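Local coordinates for protein VipE (Legionella pneumophila subsp. pneumophila str. Philadelphia 1, PDB 4QN8) that is of unknown molecular function but is a bacterial effector that probably acts on host cells, represented here by its N-terminal half, at residues K58-I69 with S101-F110. Sequence-based numbering, arbitrary orientation.
Sequences KMDAIKDFVLTI and SSLEKAFLAF. With BME (beta-mercaptoethanol), chain D.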
loop_
_atom_site.group_PDB
_atom_site.type_symbol
_atom_site.label_atom_id
_atom_site.label_comp_id
_atom_site.label_asym_id
_atom_site.label_seq_id
_atom_site.Cartn_x
_atom_site.Cartn_y
_atom_site.Cartn_z
ATOM N N LYS A 58 -7.380 9.760 -1.642
ATOM C CA LYS A 58 -7.354 8.306 -1.505
ATOM C C LYS A 58 -5.998 7.810 -1.014
ATOM O O LYS A 58 -5.932 7.013 -0.071
ATOM C CB LYS A 58 -7.754 7.623 -2.814
ATOM C CG LYS A 58 -7.737 6.104 -2.746
ATOM C CD LYS A 58 -8.312 5.515 -4.027
ATOM C CE LYS A 58 -8.195 3.996 -4.035
ATOM N NZ LYS A 58 -9.075 3.449 -5.118
HETATM N N MSE A 59 -4.909 8.279 -1.626
HETATM C CA MSE A 59 -3.590 7.908 -1.121
HETATM C C MSE A 59 -3.342 8.379 0.311
HETATM O O MSE A 59 -2.731 7.646 1.091
HETATM C CB MSE A 59 -2.445 8.351 -2.032
HETATM C CG MSE A 59 -1.081 7.982 -1.430
HETATM SE SE MSE A 59 -0.932 6.045 -1.082
HETATM C CE MSE A 59 -1.175 5.706 -2.955
ATOM N N ASP A 60 -3.820 9.571 0.673
ATOM C CA ASP A 60 -3.678 10.022 2.061
ATOM C C ASP A 60 -4.258 8.974 3.012
ATOM O O ASP A 60 -3.681 8.686 4.062
ATOM C CB ASP A 60 -4.423 11.340 2.293
ATOM C CG ASP A 60 -3.728 12.547 1.669
ATOM O OD1 ASP A 60 -2.501 12.489 1.417
ATOM O OD2 ASP A 60 -4.434 13.566 1.443
ATOM N N ALA A 61 -5.412 8.424 2.649
ATOM C CA ALA A 61 -6.108 7.485 3.529
ATOM C C ALA A 61 -5.370 6.155 3.630
ATOM O O ALA A 61 -5.254 5.571 4.716
ATOM C CB ALA A 61 -7.521 7.264 3.042
ATOM N N ILE A 62 -4.890 5.660 2.493
ATOM C CA ILE A 62 -4.122 4.415 2.484
ATOM C C ILE A 62 -2.813 4.580 3.268
ATOM O O ILE A 62 -2.428 3.705 4.052
ATOM C CB ILE A 62 -3.827 3.941 1.035
ATOM C CG1 ILE A 62 -5.135 3.807 0.238
ATOM C CG2 ILE A 62 -3.039 2.634 1.054
ATOM C CD1 ILE A 62 -4.955 3.312 -1.197
ATOM N N LYS A 63 -2.131 5.708 3.062
ATOM C CA LYS A 63 -0.898 5.998 3.783
ATOM C C LYS A 63 -1.156 5.969 5.280
ATOM O O LYS A 63 -0.375 5.400 6.049
ATOM C CB LYS A 63 -0.373 7.392 3.401
ATOM C CG LYS A 63 0.397 7.485 2.084
ATOM C CD LYS A 63 0.806 8.947 1.895
ATOM C CE LYS A 63 1.559 9.219 0.624
ATOM N NZ LYS A 63 1.729 10.697 0.506
ATOM N N ASP A 64 -2.257 6.589 5.691
ATOM C CA ASP A 64 -2.568 6.695 7.115
ATOM C C ASP A 64 -2.752 5.298 7.706
ATOM O O ASP A 64 -2.273 5.009 8.810
ATOM C CB ASP A 64 -3.806 7.576 7.321
ATOM C CG ASP A 64 -4.039 7.938 8.780
ATOM O OD1 ASP A 64 -3.216 8.688 9.357
ATOM O OD2 ASP A 64 -5.049 7.478 9.349
ATOM N N PHE A 65 -3.431 4.430 6.960
ATOM C CA PHE A 65 -3.667 3.047 7.404
ATOM C C PHE A 65 -2.359 2.281 7.556
ATOM O O PHE A 65 -2.126 1.634 8.579
ATOM C CB PHE A 65 -4.574 2.325 6.410
ATOM C CG PHE A 65 -4.864 0.892 6.764
ATOM C CD1 PHE A 65 -5.915 0.572 7.606
ATOM C CD2 PHE A 65 -4.106 -0.136 6.212
ATOM C CE1 PHE A 65 -6.206 -0.764 7.913
ATOM C CE2 PHE A 65 -4.374 -1.462 6.522
ATOM C CZ PHE A 65 -5.430 -1.773 7.376
ATOM N N VAL A 66 -1.497 2.356 6.548
ATOM C CA VAL A 66 -0.219 1.659 6.616
ATOM C C VAL A 66 0.653 2.261 7.716
ATOM O O VAL A 66 1.316 1.535 8.460
ATOM C CB VAL A 66 0.491 1.689 5.255
ATOM C CG1 VAL A 66 1.893 1.081 5.362
ATOM C CG2 VAL A 66 -0.361 0.935 4.231
ATOM N N LEU A 67 0.613 3.584 7.858
ATOM C CA LEU A 67 1.398 4.269 8.899
ATOM C C LEU A 67 1.022 3.776 10.295
ATOM O O LEU A 67 1.822 3.839 11.245
ATOM C CB LEU A 67 1.156 5.779 8.822
ATOM C CG LEU A 67 2.050 6.722 9.615
ATOM C CD1 LEU A 67 3.484 6.595 9.117
ATOM C CD2 LEU A 67 1.565 8.147 9.443
ATOM N N THR A 68 -0.197 3.267 10.406
ATOM C CA THR A 68 -0.763 2.827 11.676
ATOM C C THR A 68 -0.524 1.340 11.942
ATOM O O THR A 68 -0.136 0.953 13.053
ATOM C CB THR A 68 -2.295 3.144 11.724
ATOM O OG1 THR A 68 -2.494 4.545 11.493
ATOM C CG2 THR A 68 -2.894 2.774 13.070
ATOM N N ILE A 69 -0.753 0.504 10.930
ATOM C CA ILE A 69 -0.573 -0.938 11.089
ATOM C C ILE A 69 0.885 -1.388 10.898
ATOM O O ILE A 69 1.366 -2.310 11.577
ATOM C CB ILE A 69 -1.528 -1.741 10.153
ATOM C CG1 ILE A 69 -1.513 -3.234 10.492
ATOM C CG2 ILE A 69 -1.158 -1.565 8.696
ATOM C CD1 ILE A 69 -2.148 -3.567 11.819
ATOM N N SER A 101 -3.819 4.496 -6.704
ATOM C CA SER A 101 -3.536 4.519 -5.271
ATOM C C SER A 101 -4.052 3.222 -4.698
ATOM O O SER A 101 -5.251 2.952 -4.762
ATOM C CB SER A 101 -4.239 5.698 -4.591
ATOM O OG SER A 101 -3.902 6.930 -5.221
ATOM N N SER A 102 -3.160 2.411 -4.139
ATOM C CA SER A 102 -3.530 1.071 -3.705
ATOM C C SER A 102 -2.793 0.623 -2.459
ATOM O O SER A 102 -1.696 1.101 -2.162
ATOM C CB SER A 102 -3.242 0.063 -4.809
ATOM O OG SER A 102 -1.846 -0.128 -4.921
ATOM N N LEU A 103 -3.388 -0.333 -1.752
ATOM C CA LEU A 103 -2.780 -0.837 -0.522
ATOM C C LEU A 103 -1.478 -1.580 -0.799
ATOM O O LEU A 103 -0.519 -1.491 -0.014
ATOM C CB LEU A 103 -3.758 -1.749 0.216
ATOM C CG LEU A 103 -3.290 -2.202 1.598
ATOM C CD1 LEU A 103 -3.110 -1.008 2.577
ATOM C CD2 LEU A 103 -4.286 -3.194 2.179
ATOM N N GLU A 104 -1.441 -2.315 -1.907
ATOM C CA GLU A 104 -0.233 -3.050 -2.256
ATOM C C GLU A 104 0.924 -2.102 -2.566
ATOM O O GLU A 104 2.059 -2.389 -2.197
ATOM C CB GLU A 104 -0.472 -4.064 -3.382
ATOM C CG GLU A 104 -0.790 -3.460 -4.752
ATOM C CD GLU A 104 -2.289 -3.328 -5.011
ATOM O OE1 GLU A 104 -3.077 -3.286 -4.025
ATOM O OE2 GLU A 104 -2.674 -3.260 -6.198
ATOM N N LYS A 105 0.639 -0.976 -3.223
ATOM C CA LYS A 105 1.677 0.026 -3.474
ATOM C C LYS A 105 2.173 0.622 -2.154
ATOM O O LYS A 105 3.386 0.807 -1.947
ATOM C CB LYS A 105 1.190 1.141 -4.411
ATOM C CG LYS A 105 2.202 2.286 -4.509
ATOM C CD LYS A 105 2.071 3.083 -5.800
ATOM C CE LYS A 105 0.841 3.970 -5.789
ATOM N NZ LYS A 105 0.703 4.678 -7.116
ATOM N N ALA A 106 1.252 0.900 -1.242
ATOM C CA ALA A 106 1.659 1.499 0.026
ATOM C C ALA A 106 2.452 0.552 0.923
ATOM O O ALA A 106 3.416 0.967 1.563
ATOM C CB ALA A 106 0.477 2.076 0.774
ATOM N N PHE A 107 2.046 -0.713 0.984
ATOM C CA PHE A 107 2.793 -1.698 1.760
ATOM C C PHE A 107 4.202 -1.868 1.195
ATOM O O PHE A 107 5.179 -1.938 1.957
ATOM C CB PHE A 107 2.059 -3.039 1.766
ATOM C CG PHE A 107 1.348 -3.329 3.052
ATOM C CD1 PHE A 107 0.244 -2.586 3.438
ATOM C CD2 PHE A 107 1.786 -4.349 3.872
ATOM C CE1 PHE A 107 -0.406 -2.848 4.627
ATOM C CE2 PHE A 107 1.137 -4.623 5.067
ATOM C CZ PHE A 107 0.041 -3.859 5.444
ATOM N N LEU A 108 4.315 -1.933 -0.127
ATOM C CA LEU A 108 5.634 -2.060 -0.759
ATOM C C LEU A 108 6.505 -0.847 -0.438
ATOM O O LEU A 108 7.682 -0.988 -0.094
ATOM C CB LEU A 108 5.504 -2.244 -2.281
ATOM C CG LEU A 108 6.779 -2.307 -3.136
ATOM C CD1 LEU A 108 7.695 -3.432 -2.684
ATOM C CD2 LEU A 108 6.399 -2.531 -4.600
ATOM N N ALA A 109 5.923 0.346 -0.555
ATOM C CA ALA A 109 6.634 1.585 -0.226
ATOM C C ALA A 109 7.084 1.631 1.233
ATOM O O ALA A 109 8.155 2.150 1.543
ATOM C CB ALA A 109 5.777 2.797 -0.547
ATOM N N PHE A 110 6.262 1.108 2.129
ATOM C CA PHE A 110 6.597 1.131 3.546
ATOM C C PHE A 110 7.757 0.185 3.796
ATOM O O PHE A 110 8.690 0.495 4.552
ATOM C CB PHE A 110 5.380 0.709 4.359
ATOM C CG PHE A 110 5.588 0.764 5.838
ATOM C CD1 PHE A 110 5.382 1.947 6.536
ATOM C CD2 PHE A 110 5.983 -0.367 6.533
ATOM C CE1 PHE A 110 5.560 1.998 7.911
ATOM C CE2 PHE A 110 6.158 -0.328 7.914
ATOM C CZ PHE A 110 5.947 0.859 8.603
HETATM C C1 BME D . -5.923 6.698 -7.729
HETATM C C2 BME D . -6.975 5.714 -7.250
HETATM O O1 BME D . -5.776 7.735 -6.785
HETATM S S2 BME D . -7.256 4.391 -8.439
#
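Ser-101 OG shares a hydrogen bond of 2.6 Å with O1 of a beta-mercaptoethanol molecule, probably from the crystallisation liquor, while the same serine packs through CB and its backbone against the first turn of helix 58-69. Behind it lies a helix-helix crossing in the core of this all-helical domain: helix 58-69 and helix 103-110 pass at 48°, with axes 9.5 Å apart, and Val-66 is a knob in a hole formed by Leu-103, Ala-106, Phe-107 and Phe-110.

At the serine end, the extended chain of Lys-58 passes across the end of the Ser-101 carbonyl, its CE methylene 3.2 Å from Ser-101 O, and its ammonium goes on to Pro-35 O. Met-59, a selenomethionine, is bent at its second and third torsions, which folds CE back to Ser-101 CB at a tight 3.5 Å. Ser-102 is the N-cap of helix 103-110: its OG accepts from Lys-105 N at 3.1 Å, a role suited to a short hydroxyl side chain. Ile-62 spans both features. Its CD1 touches the Ser-101 and Ser-102 backbone, and its CG2 meets Ala-106 CB at 3.6 Å; a bare methyl at Ala-106 lets the bulkier branched side chains come in close.

Leu-103 CD1 fits between Phe-65 CD2 and Val-66 CG2, the leucine and phenylalanine side chains meeting at a slant. Helix 6-20 packs on Phe-65 and Ile-69, helix 75-88 on Leu-103 and Phe-107, and Phe-153 of helix 135-154 on Val-66 and Phe-110, so large apolar residues suit the surrounding core. With CG1 anti to the backbone N (chi1 174°), Val-66 splits its two methyls: CG2 lies 3.7 Å from Phe-107 CD1 as well as touching Ala-106, whereas CG1 rests 3.6 Å from Phe-110 CB.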